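A rubisco-like protein (Burkholderia fungorum, PDB 3NWR) is of unknown function but is related to the large subunit of rubisco and carries a TIM-barrel domain of the kind that is catalytic there. Local coordinates at residues A[139-152]-A[306-318]. Sequence-based numbering, arbitrary orientation.
Sequences RARFELPRHGVAGT and TLWRLSGVDHMHV
Asp-314, just before strand 315-319, sends its carboxylate to the chain at His-147 and Gly-148. Asp-314 OD1 takes two backbone N-H groups from the same face of the carboxylate plane: Gly-148 N at 2.9 Å, almost straight at 177°, and His-147 N. OD2 is held by a salt bridge to Arg-274 and by the backbone N of Leu-281. A chi1 of -69°, with CG anti to the carbonyl carbon, brings the carboxylate up to these N-H groups.

One residue on, the His-315 ring meets Thr-152 edge-on: His-315 NE2 donates in its ring plane to Thr-152 OG1 at 2.9 Å, and Thr-152 OG1 donates its own hydrogen to Gly-148 O at 2.6 Å.

Beyond Pro-145, whose CA makes a CA-H...O contact to Gly-312 O, Leu-310 fills the other end. Its CD1 sits over the centre of the Phe-142 ring, 4.2 Å from the centroid, while CD2 of Leu-310 packs against a face of the Arg-139 guanidinium, 3.7 Å from Arg-139 NH1. Arg-139, bent at chi2 (-90°), clasps Glu-143 O with NH1 and NH2; NE forms a salt bridge with Asp-349, and NH2 adds a weak bond to Arg-309 O. Glu-143 N donates to Leu-310 O at 3.0 Å.

The chain leading into helix 148-156 is thus fastened to the loop between helix 301-309 and strand 315-319, at the N-terminal end of that barrel strand. The buried carboxylate is compensated by Arg-274 and backbone N-H groups, which would favour its ionised form, and the chain of bonds, with OG1 as donor to Gly-148 O, implies a proton on His-315 NE2.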
ATOM      1  N   ARG A 139      22.135  -1.061   0.736  1.00 15.38           N
ATOM      2  CA  ARG A 139      21.314  -2.270   0.618  1.00 14.85           C
ATOM      3  C   ARG A 139      21.622  -3.274   1.731  1.00 17.89           C
ATOM      4  O   ARG A 139      20.730  -3.940   2.264  1.00 16.26           O
ATOM      5  CB  ARG A 139      21.530  -2.911  -0.758  1.00 16.41           C
ATOM      6  CG  ARG A 139      20.526  -4.001  -1.140  1.00 15.12           C
ATOM      7  CD  ARG A 139      20.975  -5.392  -0.689  1.00 15.06           C
ATOM      8  NE  ARG A 139      19.929  -6.383  -0.936  1.00 15.61           N
ATOM      9  CZ  ARG A 139      18.947  -6.642  -0.079  1.00 15.05           C
ATOM     10  NH1 ARG A 139      18.891  -5.990   1.082  1.00 14.23           N
ATOM     11  NH2 ARG A 139      18.019  -7.548  -0.373  1.00 14.95           N
ATOM     12  N   ALA A 140      22.899  -3.368   2.083  1.00 17.27           N
ATOM     13  CA  ALA A 140      23.354  -4.285   3.119  1.00 17.78           C
ATOM     14  C   ALA A 140      22.753  -4.008   4.496  1.00 18.47           C
ATOM     15  O   ALA A 140      22.784  -4.875   5.365  1.00 18.12           O
ATOM     16  CB  ALA A 140      24.896  -4.260   3.199  1.00 19.33           C
ATOM     17  N   ARG A 141      22.211  -2.808   4.697  1.00 15.68           N
ATOM     18  CA  ARG A 141      21.682  -2.424   5.995  1.00 15.33           C
ATOM     19  C   ARG A 141      20.225  -2.846   6.148  1.00 16.24           C
ATOM     20  O   ARG A 141      19.617  -2.637   7.191  1.00 19.19           O
ATOM     21  CB  ARG A 141      21.841  -0.917   6.210  1.00 17.20           C
ATOM     22  CG  ARG A 141      23.303  -0.473   6.214  1.00 21.29           C
ATOM     23  CD  ARG A 141      23.441   1.035   6.038  1.00 25.57           C
ATOM     24  NE  ARG A 141      22.882   1.784   7.158  1.00 28.67           N
ATOM     25  CZ  ARG A 141      22.709   3.104   7.167  1.00 33.13           C
ATOM     26  NH1 ARG A 141      23.045   3.838   6.110  1.00 29.29           N
ATOM     27  NH2 ARG A 141      22.192   3.693   8.237  1.00 34.63           N
ATOM     28  N   PHE A 142      19.684  -3.459   5.101  1.00 14.96           N
ATOM     29  CA  PHE A 142      18.337  -4.018   5.164  1.00 14.67           C
ATOM     30  C   PHE A 142      18.419  -5.540   5.246  1.00 16.94           C
ATOM     31  O   PHE A 142      19.402  -6.076   5.760  1.00 21.29           O
ATOM     32  CB  PHE A 142      17.517  -3.529   3.968  1.00 12.95           C
ATOM     33  CG  PHE A 142      17.354  -2.029   3.933  1.00 13.74           C
ATOM     34  CD1 PHE A 142      16.228  -1.428   4.472  1.00 12.62           C
ATOM     35  CD2 PHE A 142      18.340  -1.223   3.388  1.00 13.63           C
ATOM     36  CE1 PHE A 142      16.074  -0.042   4.447  1.00 13.34           C
ATOM     37  CE2 PHE A 142      18.202   0.169   3.354  1.00 12.93           C
ATOM     38  CZ  PHE A 142      17.061   0.762   3.888  1.00 14.16           C
ATOM     39  N   GLU A 143      17.400  -6.243   4.769  1.00 14.73           N
ATOM     40  CA  GLU A 143      17.407  -7.694   4.854  1.00 14.22           C
ATOM     41  C   GLU A 143      17.664  -8.343   3.505  1.00 14.93           C
ATOM     42  O   GLU A 143      17.127  -7.909   2.488  1.00 15.07           O
ATOM     43  CB  GLU A 143      16.084  -8.198   5.435  1.00 16.69           C
ATOM     44  CG  GLU A 143      15.897  -7.839   6.909  1.00 17.09           C
ATOM     45  CD  GLU A 143      16.860  -8.606   7.808  1.00 18.15           C
ATOM     46  OE1 GLU A 143      17.221  -9.740   7.455  1.00 25.46           O
ATOM     47  OE2 GLU A 143      17.254  -8.077   8.867  1.00 31.97           O
ATOM     48  N   LEU A 144      18.479  -9.397   3.515  1.00 16.26           N
ATOM     49  CA  LEU A 144      18.710 -10.217   2.332  1.00 15.16           C
ATOM     50  C   LEU A 144      17.724 -11.376   2.306  1.00 13.91           C
ATOM     51  O   LEU A 144      17.229 -11.796   3.349  1.00 15.36           O
ATOM     52  CB  LEU A 144      20.130 -10.784   2.377  1.00 17.25           C
ATOM     53  CG  LEU A 144      21.248  -9.751   2.280  1.00 20.70           C
ATOM     54  CD1 LEU A 144      22.588 -10.391   2.644  1.00 24.83           C
ATOM     55  CD2 LEU A 144      21.294  -9.158   0.884  1.00 22.25           C
ATOM     56  N   PRO A 145      17.456 -11.916   1.110  1.00 13.92           N
ATOM     57  CA  PRO A 145      16.660 -13.144   1.063  1.00 12.58           C
ATOM     58  C   PRO A 145      17.402 -14.244   1.824  1.00 13.88           C
ATOM     59  O   PRO A 145      18.610 -14.426   1.631  1.00 16.17           O
ATOM     60  CB  PRO A 145      16.594 -13.483  -0.428  1.00 16.20           C
ATOM     61  CG  PRO A 145      17.620 -12.635  -1.095  1.00 17.68           C
ATOM     62  CD  PRO A 145      17.934 -11.483  -0.214  1.00 15.19           C
ATOM     63  N   ARG A 146      16.693 -14.947   2.698  1.00 12.97           N
ATOM     64  CA  ARG A 146      17.288 -16.040   3.454  1.00 14.82           C
ATOM     65  C   ARG A 146      17.601 -17.233   2.544  1.00 16.01           C
ATOM     66  O   ARG A 146      18.594 -17.947   2.748  1.00 17.48           O
ATOM     67  CB  ARG A 146      16.322 -16.466   4.557  1.00 17.96           C
ATOM     68  CG  ARG A 146      16.944 -17.304   5.631  1.00 23.38           C
ATOM     69  CD  ARG A 146      15.921 -17.660   6.702  1.00 22.33           C
ATOM     70  NE  ARG A 146      15.557 -16.540   7.570  1.00 24.78           N
ATOM     71  CZ  ARG A 146      16.122 -16.301   8.752  1.00 25.58           C
ATOM     72  NH1 ARG A 146      17.091 -17.094   9.189  1.00 22.85           N
ATOM     73  NH2 ARG A 146      15.725 -15.273   9.502  1.00 20.29           N
ATOM     74  N   HIS A 147      16.751 -17.440   1.540  1.00 13.35           N
ATOM     75  CA  HIS A 147      16.812 -18.621   0.682  1.00 14.42           C
ATOM     76  C   HIS A 147      16.930 -18.302  -0.796  1.00 13.91           C
ATOM     77  O   HIS A 147      17.717 -18.929  -1.513  1.00 16.81           O
ATOM     78  CB  HIS A 147      15.573 -19.487   0.901  1.00 14.08           C
ATOM     79  CG  HIS A 147      15.492 -20.058   2.278  1.00 14.31           C
ATOM     80  ND1 HIS A 147      16.330 -21.063   2.715  1.00 17.28           N
ATOM     81  CD2 HIS A 147      14.703 -19.737   3.331  1.00 15.00           C
ATOM     82  CE1 HIS A 147      16.047 -21.350   3.974  1.00 17.53           C
ATOM     83  NE2 HIS A 147      15.066 -20.558   4.373  1.00 15.59           N
ATOM     84  N   GLY A 148      16.129 -17.351  -1.260  1.00 13.69           N
ATOM     85  CA  GLY A 148      16.090 -17.005  -2.672  1.00 13.92           C
ATOM     86  C   GLY A 148      15.965 -18.224  -3.565  1.00 15.12           C
ATOM     87  O   GLY A 148      15.225 -19.169  -3.268  1.00 15.42           O
ATOM     88  N   VAL A 149      16.698 -18.217  -4.674  1.00 13.87           N
ATOM     89  CA  VAL A 149      16.612 -19.320  -5.622  1.00 15.81           C
ATOM     90  C   VAL A 149      17.237 -20.611  -5.070  1.00 14.11           C
ATOM     91  O   VAL A 149      16.588 -21.657  -5.036  1.00 14.06           O
ATOM     92  CB  VAL A 149      17.283 -18.940  -6.954  1.00 16.42           C
ATOM     93  CG1 VAL A 149      17.278 -20.124  -7.912  1.00 14.16           C
ATOM     94  CG2 VAL A 149      16.581 -17.736  -7.571  1.00 16.68           C
ATOM     95  N   ALA A 150      18.482 -20.525  -4.615  1.00 14.92           N
ATOM     96  CA  ALA A 150      19.203 -21.718  -4.183  1.00 15.52           C
ATOM     97  C   ALA A 150      18.502 -22.436  -3.038  1.00 14.56           C
ATOM     98  O   ALA A 150      18.395 -23.663  -3.038  1.00 15.21           O
ATOM     99  CB  ALA A 150      20.642 -21.367  -3.793  1.00 18.39           C
ATOM    100  N   GLY A 151      18.030 -21.674  -2.055  1.00 13.51           N
ATOM    101  CA  GLY A 151      17.330 -22.267  -0.928  1.00 14.32           C
ATOM    102  C   GLY A 151      16.018 -22.931  -1.300  1.00 14.86           C
ATOM    103  O   GLY A 151      15.652 -23.977  -0.766  1.00 15.04           O
ATOM    104  N   THR A 152      15.281 -22.308  -2.215  1.00 12.02           N
ATOM    105  CA  THR A 152      14.047 -22.899  -2.686  1.00 12.01           C
ATOM    106  C   THR A 152      14.319 -24.192  -3.459  1.00 13.94           C
ATOM    107  O   THR A 152      13.588 -25.177  -3.310  1.00 13.55           O
ATOM    108  CB  THR A 152      13.258 -21.899  -3.553  1.00 13.44           C
ATOM    109  OG1 THR A 152      13.109 -20.668  -2.833  1.00 13.00           O
ATOM    110  CG2 THR A 152      11.881 -22.448  -3.899  1.00 12.99           C
ATOM    111  N   THR A 306      12.369  -3.420  -5.800  1.00 11.82           N
ATOM    112  CA  THR A 306      13.522  -2.965  -5.025  1.00 11.16           C
ATOM    113  C   THR A 306      13.139  -2.786  -3.555  1.00 12.18           C
ATOM    114  O   THR A 306      13.777  -3.360  -2.660  1.00 11.72           O
ATOM    115  CB  THR A 306      14.097  -1.652  -5.571  1.00 11.94           C
ATOM    116  OG1 THR A 306      14.597  -1.862  -6.897  1.00 12.76           O
ATOM    117  CG2 THR A 306      15.227  -1.159  -4.677  1.00 12.63           C
ATOM    118  N   LEU A 307      12.088  -2.002  -3.306  1.00 11.15           N
ATOM    119  CA  LEU A 307      11.646  -1.770  -1.937  1.00 11.45           C
ATOM    120  C   LEU A 307      11.288  -3.076  -1.248  1.00 13.72           C
ATOM    121  O   LEU A 307      11.717  -3.327  -0.121  1.00 12.14           O
ATOM    122  CB  LEU A 307      10.453  -0.825  -1.921  1.00 11.03           C
ATOM    123  CG  LEU A 307      10.733   0.578  -2.446  1.00 11.85           C
ATOM    124  CD1 LEU A 307       9.413   1.314  -2.573  1.00 12.57           C
ATOM    125  CD2 LEU A 307      11.679   1.309  -1.504  1.00 13.42           C
ATOM    126  N   TRP A 308      10.512  -3.922  -1.918  1.00 10.64           N
ATOM    127  CA  TRP A 308      10.129  -5.191  -1.297  1.00 11.21           C
ATOM    128  C   TRP A 308      11.302  -6.132  -1.031  1.00 11.82           C
ATOM    129  O   TRP A 308      11.330  -6.823  -0.025  1.00 11.25           O
ATOM    130  CB  TRP A 308       8.955  -5.858  -2.044  1.00 11.53           C
ATOM    131  CG  TRP A 308       7.706  -5.227  -1.568  1.00 11.11           C
ATOM    132  CD1 TRP A 308       6.905  -4.323  -2.230  1.00 11.50           C
ATOM    133  CD2 TRP A 308       7.170  -5.359  -0.261  1.00 11.10           C
ATOM    134  NE1 TRP A 308       5.877  -3.916  -1.399  1.00 12.98           N
ATOM    135  CE2 TRP A 308       6.022  -4.546  -0.188  1.00 10.03           C
ATOM    136  CE3 TRP A 308       7.541  -6.113   0.859  1.00 11.92           C
ATOM    137  CZ2 TRP A 308       5.243  -4.462   0.970  1.00 11.49           C
ATOM    138  CZ3 TRP A 308       6.777  -6.023   1.997  1.00 11.86           C
ATOM    139  CH2 TRP A 308       5.641  -5.202   2.049  1.00 11.12           C
ATOM    140  N   ARG A 309      12.291  -6.136  -1.919  1.00 11.91           N
ATOM    141  CA  ARG A 309      13.438  -7.002  -1.693  1.00 10.88           C
ATOM    142  C   ARG A 309      14.241  -6.579  -0.458  1.00 12.04           C
ATOM    143  O   ARG A 309      14.889  -7.411   0.179  1.00 12.27           O
ATOM    144  CB  ARG A 309      14.290  -7.076  -2.955  1.00 12.83           C
ATOM    145  CG  ARG A 309      13.696  -8.052  -3.961  1.00 11.97           C
ATOM    146  CD  ARG A 309      14.308  -7.925  -5.346  1.00 12.57           C
ATOM    147  NE  ARG A 309      15.718  -8.299  -5.371  1.00 13.79           N
ATOM    148  CZ  ARG A 309      16.439  -8.325  -6.485  1.00 14.02           C
ATOM    149  NH1 ARG A 309      17.721  -8.675  -6.443  1.00 13.61           N
ATOM    150  NH2 ARG A 309      15.870  -8.001  -7.649  1.00 14.04           N
ATOM    151  N   LEU A 310      14.173  -5.302  -0.096  1.00 12.46           N
ATOM    152  CA  LEU A 310      14.835  -4.838   1.129  1.00 11.83           C
ATOM    153  C   LEU A 310      14.231  -5.449   2.395  1.00 12.14           C
ATOM    154  O   LEU A 310      14.863  -5.428   3.457  1.00 13.05           O
ATOM    155  CB  LEU A 310      14.838  -3.306   1.227  1.00 11.38           C
ATOM    156  CG  LEU A 310      15.547  -2.581   0.077  1.00 11.01           C
ATOM    157  CD1 LEU A 310      15.385  -1.064   0.200  1.00 13.42           C
ATOM    158  CD2 LEU A 310      17.030  -2.954   0.020  1.00 12.85           C
ATOM    159  N   SER A 311      13.015  -5.985   2.302  1.00 11.67           N
ATOM    160  CA  SER A 311      12.410  -6.654   3.461  1.00 11.07           C
ATOM    161  C   SER A 311      12.837  -8.111   3.582  1.00 13.73           C
ATOM    162  O   SER A 311      12.533  -8.777   4.574  1.00 14.50           O
ATOM    163  CB  SER A 311      10.883  -6.583   3.416  1.00 11.49           C
ATOM    164  OG  SER A 311      10.370  -7.443   2.415  1.00 12.12           O
ATOM    165  N   GLY A 312      13.520  -8.623   2.564  1.00 11.82           N
ATOM    166  CA  GLY A 312      14.077  -9.962   2.645  1.00 13.86           C
ATOM    167  C   GLY A 312      13.221 -11.079   2.074  1.00 12.18           C
ATOM    168  O   GLY A 312      13.499 -12.263   2.309  1.00 12.54           O
ATOM    169  N   VAL A 313      12.185 -10.724   1.314  1.00 11.55           N
ATOM    170  CA  VAL A 313      11.365 -11.749   0.665  1.00 11.43           C
ATOM    171  C   VAL A 313      12.197 -12.630  -0.283  1.00 12.25           C
ATOM    172  O   VAL A 313      13.210 -12.187  -0.827  1.00 13.15           O
ATOM    173  CB  VAL A 313      10.174 -11.144  -0.095  1.00  9.93           C
ATOM    174  CG1 VAL A 313       9.264 -10.393   0.877  1.00 12.19           C
ATOM    175  CG2 VAL A 313      10.656 -10.219  -1.212  1.00 13.82           C
ATOM    176  N   ASP A 314      11.749 -13.866  -0.488  1.00 10.89           N
ATOM    177  CA  ASP A 314      12.502 -14.838  -1.275  1.00 10.87           C
ATOM    178  C   ASP A 314      11.957 -15.020  -2.685  1.00 11.29           C
ATOM    179  O   ASP A 314      12.710 -15.362  -3.597  1.00 12.64           O
ATOM    180  CB  ASP A 314      12.477 -16.189  -0.562  1.00 11.37           C
ATOM    181  CG  ASP A 314      13.279 -16.180   0.709  1.00 13.57           C
ATOM    182  OD1 ASP A 314      14.497 -15.926   0.618  1.00 13.11           O
ATOM    183  OD2 ASP A 314      12.700 -16.421   1.793  1.00 13.15           O
ATOM    184  N   HIS A 315      10.647 -14.841  -2.839  1.00 11.65           N
ATOM    185  CA  HIS A 315       9.966 -14.970  -4.124  1.00 12.16           C
ATOM    186  C   HIS A 315       9.159 -13.715  -4.397  1.00 12.84           C
ATOM    187  O   HIS A 315       8.594 -13.123  -3.475  1.00 13.45           O
ATOM    188  CB  HIS A 315       8.946 -16.103  -4.110  1.00 11.30           C
ATOM    189  CG  HIS A 315       9.481 -17.444  -3.716  1.00 11.55           C
ATOM    190  ND1 HIS A 315       8.647 -18.510  -3.459  1.00 12.52           N
ATOM    191  CD2 HIS A 315      10.745 -17.906  -3.554  1.00 12.67           C
ATOM    192  CE1 HIS A 315       9.376 -19.572  -3.153  1.00 11.85           C
ATOM    193  NE2 HIS A 315      10.652 -19.232  -3.207  1.00 12.60           N
ATOM    194  N   MET A 316       9.057 -13.334  -5.672  1.00 12.85           N
ATOM    195  CA  MET A 316       8.151 -12.265  -6.086  1.00 12.48           C
ATOM    196  C   MET A 316       7.333 -12.694  -7.294  1.00 12.94           C
ATOM    197  O   MET A 316       7.850 -13.367  -8.190  1.00 13.69           O
ATOM    198  CB  MET A 316       8.922 -10.989  -6.452  1.00 13.69           C
ATOM    199  CG  MET A 316       9.492 -10.222  -5.254  1.00 12.71           C
ATOM    200  SD  MET A 316       8.253  -9.332  -4.260  1.00 12.70           S
ATOM    201  CE  MET A 316       7.882  -7.911  -5.306  1.00 13.78           C
ATOM    202  N   HIS A 317       6.067 -12.286  -7.322  1.00 12.05           N
ATOM    203  CA  HIS A 317       5.184 -12.574  -8.443  1.00 12.27           C
ATOM    204  C   HIS A 317       5.353 -11.585  -9.582  1.00 11.88           C
ATOM    205  O   HIS A 317       5.477 -10.366  -9.351  1.00 12.47           O
ATOM    206  CB  HIS A 317       3.735 -12.563  -7.977  1.00 11.35           C
ATOM    207  CG  HIS A 317       3.310 -13.847  -7.355  1.00 13.01           C
ATOM    208  ND1 HIS A 317       2.529 -14.763  -8.021  1.00 16.04           N
ATOM    209  CD2 HIS A 317       3.582 -14.387  -6.143  1.00 13.41           C
ATOM    210  CE1 HIS A 317       2.329 -15.813  -7.242  1.00 18.13           C
ATOM    211  NE2 HIS A 317       2.959 -15.609  -6.097  1.00 13.10           N
ATOM    212  N   VAL A 318       5.312 -12.111 -10.805  1.00 11.07           N
ATOM    213  CA  VAL A 318       5.456 -11.299 -12.010  1.00 13.62           C
ATOM    214  C   VAL A 318       4.292 -11.459 -12.985  1.00 12.30           C
ATOM    215  O   VAL A 318       4.318 -10.896 -14.082  1.00 14.42           O
ATOM    216  CB  VAL A 318       6.775 -11.613 -12.749  1.00 12.19           C
ATOM    217  CG1 VAL A 318       7.963 -11.349 -11.839  1.00 13.51           C
ATOM    218  CG2 VAL A 318       6.805 -13.053 -13.263  1.00 13.70           C
TER
HETATM  219  O   HOH W   1      16.951  -9.042  -2.728  1.00 13.46           O